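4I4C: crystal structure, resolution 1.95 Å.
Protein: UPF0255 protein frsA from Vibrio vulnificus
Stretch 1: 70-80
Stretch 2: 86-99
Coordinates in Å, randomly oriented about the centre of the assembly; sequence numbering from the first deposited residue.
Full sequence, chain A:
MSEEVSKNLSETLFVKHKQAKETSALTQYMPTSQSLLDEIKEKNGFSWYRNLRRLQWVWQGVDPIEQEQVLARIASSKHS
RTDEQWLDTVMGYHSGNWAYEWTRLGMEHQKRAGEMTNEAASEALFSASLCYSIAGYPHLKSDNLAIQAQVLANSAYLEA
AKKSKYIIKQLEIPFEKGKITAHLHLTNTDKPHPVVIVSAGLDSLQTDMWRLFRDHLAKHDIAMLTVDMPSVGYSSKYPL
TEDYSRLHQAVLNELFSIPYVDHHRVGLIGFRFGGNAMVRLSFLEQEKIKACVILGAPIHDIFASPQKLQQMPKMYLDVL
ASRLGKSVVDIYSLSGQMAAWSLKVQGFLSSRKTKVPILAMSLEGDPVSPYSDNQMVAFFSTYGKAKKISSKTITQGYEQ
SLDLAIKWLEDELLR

Stretch 1, residues 70-80: VLARIASSKHS
Stretch 2, residues 86-99: WLDTVMGYHSGNWA

How do the two backbones lie against each other? Stretch 1 enters from a helix that began earlier in the chain, is still helical at Ile74, with Ile74 N donating a hydrogen bond to Val70 O at 3.1 Å, and is loop by Ser77, with psi 143° at Ser77, 153° at His79 and 137° at Ser80. Stretch 2 is mostly loop, bent by a type I turn from Trp86 to Thr89 and a type II turn from His94 to Asn97, and it enters a helix at Trp98. Three CA pairs set the register: Ile74 with Gly96 at 4.2 Å, Ala75 with Leu87 at 5.0 Å and Ser80 with Val90 at 5.6 Å. From Leu87 to Met91 stretch 2 runs the same general way as stretch 1 from Ala75 to Ser80; it then doubles back, so that Gly96 lies beside Ile74. The contact buries 668 Å² in all.

What fills the apolar end of the contact? Ile74, with chi1 -72° (m) and chi2 170° (t), starts sideways, but its extended chain brings CD1 to 3.6 Å from Trp98 CE3. Leu71, one helical turn earlier, has a similar m,t shape and sets CD2 3.8 Å from Trp98 CZ3. The indole reaches them with chi1 175° (t) and chi2 -82°, and both methyls approach it obliquely. The other branch of Ile74 turns to the Trp86–Thr89 turn, where CG2 lies 3.7 Å from Asp88 CA. Beside it Leu87, also m,t, points toward the helix and rests CD1 3.8 Å from Ala75 CB.

Why can the chain come so close at Gly96? With phi 95° and psi -25°, this residue occupies the third position of the type II turn, closed by Asn97 N to His94 O at 2.9 Å. A CB here would be jammed against the preceding carbonyl and would fall 2.2 Å from Ser77 OG. Without one, Gly96 CA sits 3.7 Å from Arg73 O and 3.5 Å from Ser77 CB. Ser77 points toward stretch 2 with chi1 at 180° (t); its OG accepts a hydrogen bond from His79 N at 3.1 Å, and water 1 links it to the other stretch, 2.7 Å from Ser77 OG and 2.6 Å from Ser95 OG.

How are the two histidines held? His79 (chi1 -75°, m; chi2 135°) points toward stretch 2, and its ND1 donates to Ser95 O at 3.0 Å, 161° at the hydrogen, with the acceptor near the ring plane. His94 takes chi1 56° (p) and chi2 104°, directing its edge at the face of His79; the centroids are 4.2 Å apart and the planes meet at 76°. The His94 ring is anchored within its own stretch, NE2 donating to Met91 O at 2.8 Å.

What closes the far end? Met91 N donates to Ser80 O at 3.0 Å and 169°, nearly straight, while Val90 CA approaches the same oxygen at 3.4 Å in a CA-H...O contact. Water 2 donates to both Ser80 O (3.0 Å) and Met91 O (2.6 Å). Met91, m,t,m, curls its end inward, so CE lies 3.6 Å from Ser80 CB.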

ATOM      1  N   VAL A  70     -15.693  15.287   3.082  1.00 19.73           N
ATOM      2  CA  VAL A  70     -15.046  14.675   4.242  1.00 19.77           C
ATOM      3  C   VAL A  70     -13.898  15.536   4.732  1.00 18.45           C
ATOM      4  O   VAL A  70     -13.816  15.858   5.920  1.00 14.64           O
ATOM      5  CB  VAL A  70     -14.528  13.245   3.924  1.00 16.49           C
ATOM      6  CG1 VAL A  70     -13.660  12.730   5.059  1.00 18.80           C
ATOM      7  CG2 VAL A  70     -15.700  12.303   3.681  1.00 19.73           C
ATOM      8  N   LEU A  71     -13.029  15.937   3.811  1.00 15.60           N
ATOM      9  CA  LEU A  71     -11.869  16.747   4.166  1.00 20.27           C
ATOM     10  C   LEU A  71     -12.272  18.124   4.697  1.00 21.72           C
ATOM     11  O   LEU A  71     -11.620  18.667   5.595  1.00 20.84           O
ATOM     12  CB  LEU A  71     -10.911  16.878   2.981  1.00 14.66           C
ATOM     13  CG  LEU A  71     -10.204  15.575   2.574  1.00 14.61           C
ATOM     14  CD1 LEU A  71      -9.356  15.780   1.307  1.00 14.18           C
ATOM     15  CD2 LEU A  71      -9.331  15.043   3.696  1.00 13.55           C
ATOM     16  N   ALA A  72     -13.343  18.683   4.143  1.00 18.15           N
ATOM     17  CA  ALA A  72     -13.857  19.961   4.631  1.00 19.17           C
ATOM     18  C   ALA A  72     -14.369  19.861   6.067  1.00 21.95           C
ATOM     19  O   ALA A  72     -14.072  20.722   6.884  1.00 21.50           O
ATOM     20  CB  ALA A  72     -14.933  20.506   3.704  1.00 18.55           C
ATOM     21  N   ARG A  73     -15.124  18.814   6.385  1.00 17.51           N
ATOM     22  CA  ARG A  73     -15.605  18.648   7.759  1.00 16.49           C
ATOM     23  C   ARG A  73     -14.429  18.466   8.738  1.00 16.72           C
ATOM     24  O   ARG A  73     -14.515  18.862   9.900  1.00 19.22           O
ATOM     25  CB  ARG A  73     -16.580  17.471   7.869  1.00 20.60           C
ATOM     26  CG  ARG A  73     -17.980  17.722   7.294  1.00 19.92           C
ATOM     27  CD  ARG A  73     -18.805  16.445   7.380  1.00 18.34           C
ATOM     28  NE  ARG A  73     -20.221  16.675   7.083  1.00 23.41           N
ATOM     29  CZ  ARG A  73     -21.140  16.989   7.997  1.00 25.41           C
ATOM     30  NH1 ARG A  73     -20.803  17.097   9.273  1.00 21.80           N
ATOM     31  NH2 ARG A  73     -22.405  17.180   7.636  1.00 29.38           N
ATOM     32  N   ILE A  74     -13.337  17.871   8.257  1.00 15.00           N
ATOM     33  CA  ILE A  74     -12.123  17.678   9.049  1.00 15.23           C
ATOM     34  C   ILE A  74     -11.375  19.001   9.235  1.00 17.48           C
ATOM     35  O   ILE A  74     -10.968  19.355  10.347  1.00 14.87           O
ATOM     36  CB  ILE A  74     -11.155  16.673   8.364  1.00 18.48           C
ATOM     37  CG1 ILE A  74     -11.689  15.235   8.458  1.00 13.71           C
ATOM     38  CG2 ILE A  74      -9.747  16.784   8.971  1.00 15.19           C
ATOM     39  CD1 ILE A  74     -10.892  14.235   7.598  1.00 15.48           C
ATOM     40  N   ALA A  75     -11.186  19.724   8.141  1.00 18.36           N
ATOM     41  CA  ALA A  75     -10.420  20.968   8.191  1.00 17.98           C
ATOM     42  C   ALA A  75     -11.207  22.143   8.810  1.00 23.78           C
ATOM     43  O   ALA A  75     -10.600  23.077   9.338  1.00 26.80           O
ATOM     44  CB  ALA A  75      -9.922  21.326   6.824  1.00 16.80           C
ATOM     45  N   SER A  76     -12.537  22.087   8.730  1.00 18.28           N
ATOM     46  CA  SER A  76     -13.423  23.142   9.260  1.00 26.18           C
ATOM     47  C   SER A  76     -13.697  23.021  10.736  1.00 24.24           C
ATOM     48  O   SER A  76     -14.318  23.900  11.316  1.00 20.51           O
ATOM     49  CB  SER A  76     -14.801  23.117   8.577  1.00 17.47           C
ATOM     50  OG  SER A  76     -14.731  23.671   7.288  1.00 55.79           O
ATOM     51  N   SER A  77     -13.298  21.910  11.333  1.00 16.64           N
ATOM     52  CA  SER A  77     -13.699  21.629  12.697  1.00 18.64           C
ATOM     53  C   SER A  77     -13.190  22.663  13.703  1.00 25.69           C
ATOM     54  O   SER A  77     -12.077  23.193  13.569  1.00 20.85           O
ATOM     55  CB  SER A  77     -13.278  20.231  13.111  1.00 16.61           C
ATOM     56  OG  SER A  77     -13.674  19.962  14.443  1.00 22.86           O
ATOM     57  N   LYS A  78     -14.036  22.948  14.697  1.00 28.87           N
ATOM     58  CA  LYS A  78     -13.702  23.866  15.788  1.00 34.11           C
ATOM     59  C   LYS A  78     -13.162  23.092  16.979  1.00 30.34           C
ATOM     60  O   LYS A  78     -12.669  23.676  17.941  1.00 28.43           O
ATOM     61  CB  LYS A  78     -14.934  24.660  16.228  1.00 42.56           C
ATOM     62  CG  LYS A  78     -15.595  25.465  15.127  1.00 51.50           C
ATOM     63  CD  LYS A  78     -14.707  26.596  14.652  1.00 54.69           C
ATOM     64  CE  LYS A  78     -15.530  27.715  14.033  1.00 60.16           C
ATOM     65  NZ  LYS A  78     -16.409  28.387  15.046  1.00 63.92           N
ATOM     66  N   HIS A  79     -13.261  21.771  16.915  1.00 25.78           N
ATOM     67  CA  HIS A  79     -12.756  20.929  17.988  1.00 27.50           C
ATOM     68  C   HIS A  79     -11.242  20.990  18.171  1.00 28.40           C
ATOM     69  O   HIS A  79     -10.490  21.270  17.231  1.00 24.52           O
ATOM     70  CB  HIS A  79     -13.244  19.497  17.822  1.00 25.76           C
ATOM     71  CG  HIS A  79     -14.681  19.321  18.193  1.00 30.38           C
ATOM     72  ND1 HIS A  79     -15.570  18.595  17.428  1.00 23.15           N
ATOM     73  CD2 HIS A  79     -15.391  19.799  19.242  1.00 32.92           C
ATOM     74  CE1 HIS A  79     -16.762  18.620  18.001  1.00 25.25           C
ATOM     75  NE2 HIS A  79     -16.680  19.344  19.103  1.00 31.05           N
ATOM     76  N   SER A  80     -10.808  20.722  19.399  1.00 22.50           N
ATOM     77  CA  SER A  80      -9.404  20.848  19.760  1.00 19.82           C
ATOM     78  C   SER A  80      -8.538  19.860  19.008  1.00 25.68           C
ATOM     79  O   SER A  80      -8.891  18.680  18.860  1.00 23.82           O
ATOM     80  CB  SER A  80      -9.202  20.672  21.273  1.00 26.17           C
ATOM     81  OG  SER A  80      -9.599  21.836  21.977  1.00 34.77           O
ATOM     82  N   TRP A  86      -1.934  21.360  12.153  1.00 20.58           N
ATOM     83  CA  TRP A  86      -2.301  20.141  11.440  1.00 17.93           C
ATOM     84  C   TRP A  86      -3.808  19.877  11.509  1.00 18.87           C
ATOM     85  O   TRP A  86      -4.315  19.377  12.506  1.00 18.57           O
ATOM     86  CB  TRP A  86      -1.506  18.954  12.004  1.00 27.27           C
ATOM     87  CG  TRP A  86      -0.023  18.996  11.668  1.00 24.60           C
ATOM     88  CD1 TRP A  86       0.581  19.768  10.715  1.00 21.08           C
ATOM     89  CD2 TRP A  86       1.023  18.247  12.294  1.00 25.05           C
ATOM     90  NE1 TRP A  86       1.937  19.527  10.694  1.00 27.33           N
ATOM     91  CE2 TRP A  86       2.234  18.601  11.656  1.00 27.94           C
ATOM     92  CE3 TRP A  86       1.056  17.307  13.329  1.00 25.67           C
ATOM     93  CZ2 TRP A  86       3.456  18.046  12.020  1.00 20.49           C
ATOM     94  CZ3 TRP A  86       2.280  16.763  13.693  1.00 25.65           C
ATOM     95  CH2 TRP A  86       3.459  17.134  13.044  1.00 16.06           C
ATOM     96  N   LEU A  87      -4.506  20.204  10.425  1.00 19.76           N
ATOM     97  CA  LEU A  87      -5.969  20.173  10.381  1.00 13.90           C
ATOM     98  C   LEU A  87      -6.599  18.818  10.698  1.00 19.37           C
ATOM     99  O   LEU A  87      -7.688  18.751  11.263  1.00 18.23           O
ATOM    100  CB  LEU A  87      -6.468  20.706   9.032  1.00 13.18           C
ATOM    101  CG  LEU A  87      -5.995  22.130   8.750  1.00 20.72           C
ATOM    102  CD1 LEU A  87      -6.393  22.599   7.364  1.00 32.91           C
ATOM    103  CD2 LEU A  87      -6.521  23.083   9.823  1.00 28.96           C
ATOM    104  N   ASP A  88      -5.911  17.742  10.343  1.00 15.61           N
ATOM    105  CA  ASP A  88      -6.406  16.385  10.580  1.00 14.37           C
ATOM    106  C   ASP A  88      -6.150  15.838  11.995  1.00 12.82           C
ATOM    107  O   ASP A  88      -6.329  14.641  12.237  1.00 15.87           O
ATOM    108  CB  ASP A  88      -5.803  15.424   9.553  1.00 16.01           C
ATOM    109  CG  ASP A  88      -4.286  15.514   9.490  1.00 22.62           C
ATOM    110  OD1 ASP A  88      -3.761  16.643   9.593  1.00 16.16           O
ATOM    111  OD2 ASP A  88      -3.621  14.457   9.364  1.00 19.67           O
ATOM    112  N   THR A  89      -5.756  16.681  12.946  1.00 13.66           N
ATOM    113  CA  THR A  89      -5.505  16.139  14.295  1.00 19.99           C
ATOM    114  C   THR A  89      -6.544  16.494  15.373  1.00 15.73           C
ATOM    115  O   THR A  89      -6.206  16.568  16.548  1.00 15.79           O
ATOM    116  CB  THR A  89      -4.073  16.437  14.825  1.00 17.38           C
ATOM    117  OG1 THR A  89      -3.910  17.843  15.062  1.00 16.76           O
ATOM    118  CG2 THR A  89      -2.986  15.931  13.828  1.00 12.80           C
ATOM    119  N   VAL A  90      -7.798  16.683  14.979  1.00 18.25           N
ATOM    120  CA  VAL A  90      -8.865  16.796  15.970  1.00 21.65           C
ATOM    121  C   VAL A  90      -8.829  15.562  16.867  1.00 25.65           C
ATOM    122  O   VAL A  90      -8.804  14.421  16.379  1.00 16.74           O
ATOM    123  CB  VAL A  90     -10.271  16.942  15.315  1.00 15.35           C
ATOM    124  CG1 VAL A  90     -11.371  16.574  16.308  1.00 16.65           C
ATOM    125  CG2 VAL A  90     -10.458  18.344  14.797  1.00 15.44           C
ATOM    126  N   MET A  91      -8.822  15.797  18.177  1.00 24.85           N
ATOM    127  CA  MET A  91      -8.680  14.725  19.157  1.00 26.87           C
ATOM    128  C   MET A  91      -9.997  14.060  19.553  1.00 26.18           C
ATOM    129  O   MET A  91     -10.960  14.742  19.938  1.00 23.30           O
ATOM    130  CB  MET A  91      -8.008  15.275  20.411  1.00 33.31           C
ATOM    131  CG  MET A  91      -6.641  15.889  20.156  1.00 24.08           C
ATOM    132  SD  MET A  91      -5.928  16.575  21.672  1.00 37.91           S
ATOM    133  CE  MET A  91      -6.683  18.186  21.705  1.00 25.43           C
ATOM    134  N   GLY A  92     -10.030  12.731  19.483  1.00 18.58           N
ATOM    135  CA  GLY A  92     -11.178  11.970  19.953  1.00 27.62           C
ATOM    136  C   GLY A  92     -12.167  11.620  18.860  1.00 26.05           C
ATOM    137  O   GLY A  92     -12.207  12.287  17.831  1.00 20.37           O
ATOM    138  N   TYR A  93     -12.970  10.581  19.087  1.00 22.03           N
ATOM    139  CA  TYR A  93     -13.846  10.044  18.049  1.00 22.02           C
ATOM    140  C   TYR A  93     -15.146  10.828  17.964  1.00 24.55           C
ATOM    141  O   TYR A  93     -16.141  10.453  18.578  1.00 25.96           O
ATOM    142  CB  TYR A  93     -14.138   8.555  18.298  1.00 21.34           C
ATOM    143  CG  TYR A  93     -14.890   7.871  17.168  1.00 20.59           C
ATOM    144  CD1 TYR A  93     -16.220   7.517  17.302  1.00 28.99           C
ATOM    145  CD2 TYR A  93     -14.259   7.588  15.959  1.00 25.49           C
ATOM    146  CE1 TYR A  93     -16.902   6.902  16.272  1.00 34.46           C
ATOM    147  CE2 TYR A  93     -14.931   6.971  14.929  1.00 27.26           C
ATOM    148  CZ  TYR A  93     -16.250   6.630  15.089  1.00 33.63           C
ATOM    149  OH  TYR A  93     -16.920   6.018  14.057  1.00 41.83           O
ATOM    150  N   HIS A  94     -15.129  11.912  17.196  1.00 18.62           N
ATOM    151  CA  HIS A  94     -16.314  12.756  17.010  1.00 22.56           C
ATOM    152  C   HIS A  94     -16.058  13.720  15.866  1.00 28.59           C
ATOM    153  O   HIS A  94     -14.995  13.661  15.243  1.00 23.05           O
ATOM    154  CB  HIS A  94     -16.659  13.531  18.284  1.00 30.86           C
ATOM    155  CG  HIS A  94     -15.542  14.379  18.809  1.00 45.05           C
ATOM    156  ND1 HIS A  94     -15.512  15.749  18.661  1.00 51.44           N
ATOM    157  CD2 HIS A  94     -14.428  14.053  19.504  1.00 53.11           C
ATOM    158  CE1 HIS A  94     -14.421  16.229  19.230  1.00 50.46           C
ATOM    159  NE2 HIS A  94     -13.746  15.221  19.749  1.00 52.74           N
ATOM    160  N   SER A  95     -17.026  14.592  15.590  1.00 27.12           N
ATOM    161  CA  SER A  95     -16.960  15.498  14.443  1.00 26.79           C
ATOM    162  C   SER A  95     -15.586  16.170  14.279  1.00 18.71           C
ATOM    163  O   SER A  95     -14.995  16.668  15.240  1.00 21.21           O
ATOM    164  CB  SER A  95     -18.063  16.548  14.526  1.00 26.23           C
ATOM    165  OG  SER A  95     -17.663  17.641  15.330  1.00 26.04           O
ATOM    166  N   GLY A  96     -15.059  16.152  13.061  1.00 18.20           N
ATOM    167  CA  GLY A  96     -13.754  16.747  12.822  1.00 20.00           C
ATOM    168  C   GLY A  96     -12.591  15.770  12.887  1.00 19.36           C
ATOM    169  O   GLY A  96     -11.547  16.013  12.297  1.00 18.01           O
ATOM    170  N   ASN A  97     -12.760  14.667  13.608  1.00 18.93           N
ATOM    171  CA  ASN A  97     -11.697  13.663  13.711  1.00 16.85           C
ATOM    172  C   ASN A  97     -11.553  12.916  12.384  1.00 17.94           C
ATOM    173  O   ASN A  97     -12.548  12.596  11.743  1.00 15.93           O
ATOM    174  CB  ASN A  97     -11.975  12.696  14.874  1.00 18.45           C
ATOM    175  CG  ASN A  97     -11.041  11.468  14.883  1.00 25.25           C
ATOM    176  OD1 ASN A  97     -11.336  10.446  14.265  1.00 19.44           O
ATOM    177  ND2 ASN A  97      -9.948  11.561  15.621  1.00 15.10           N
ATOM    178  N   TRP A  98     -10.310  12.648  11.982  1.00 16.23           N
ATOM    179  CA  TRP A  98     -10.031  12.007  10.698  1.00 19.25           C
ATOM    180  C   TRP A  98     -10.723  10.644  10.584  1.00 13.50           C
ATOM    181  O   TRP A  98     -11.501  10.419   9.661  1.00 15.50           O
ATOM    182  CB  TRP A  98      -8.521  11.851  10.498  1.00 16.58           C
ATOM    183  CG  TRP A  98      -8.158  11.097   9.245  1.00 14.08           C
ATOM    184  CD1 TRP A  98      -8.134   9.742   9.072  1.00 14.22           C
ATOM    185  CD2 TRP A  98      -7.749  11.668   8.008  1.00 11.72           C
ATOM    186  NE1 TRP A  98      -7.745   9.438   7.795  1.00 16.25           N
ATOM    187  CE2 TRP A  98      -7.503  10.605   7.118  1.00 17.68           C
ATOM    188  CE3 TRP A  98      -7.565  12.985   7.559  1.00 11.66           C
ATOM    189  CZ2 TRP A  98      -7.092  10.814   5.808  1.00 11.15           C
ATOM    190  CZ3 TRP A  98      -7.159  13.195   6.260  1.00 18.16           C
ATOM    191  CH2 TRP A  98      -6.915  12.110   5.397  1.00 18.83           C
ATOM    192  N   ALA A  99     -10.463   9.757  11.538  1.00 13.73           N
ATOM    193  CA  ALA A  99     -11.125   8.446  11.541  1.00 14.15           C
ATOM    194  C   ALA A  99     -12.644   8.566  11.567  1.00 18.19           C
ATOM    195  O   ALA A  99     -13.330   7.851  10.861  1.00 19.56           O
ATOM    196  CB  ALA A  99     -10.657   7.603  12.705  1.00 16.50           C
TER
HETATM  197  O   HOH W   1     -16.301  19.457  14.051  1.00 24.31           O
HETATM  198  O   HOH W   2     -11.232  17.323  20.143  1.00 20.86           O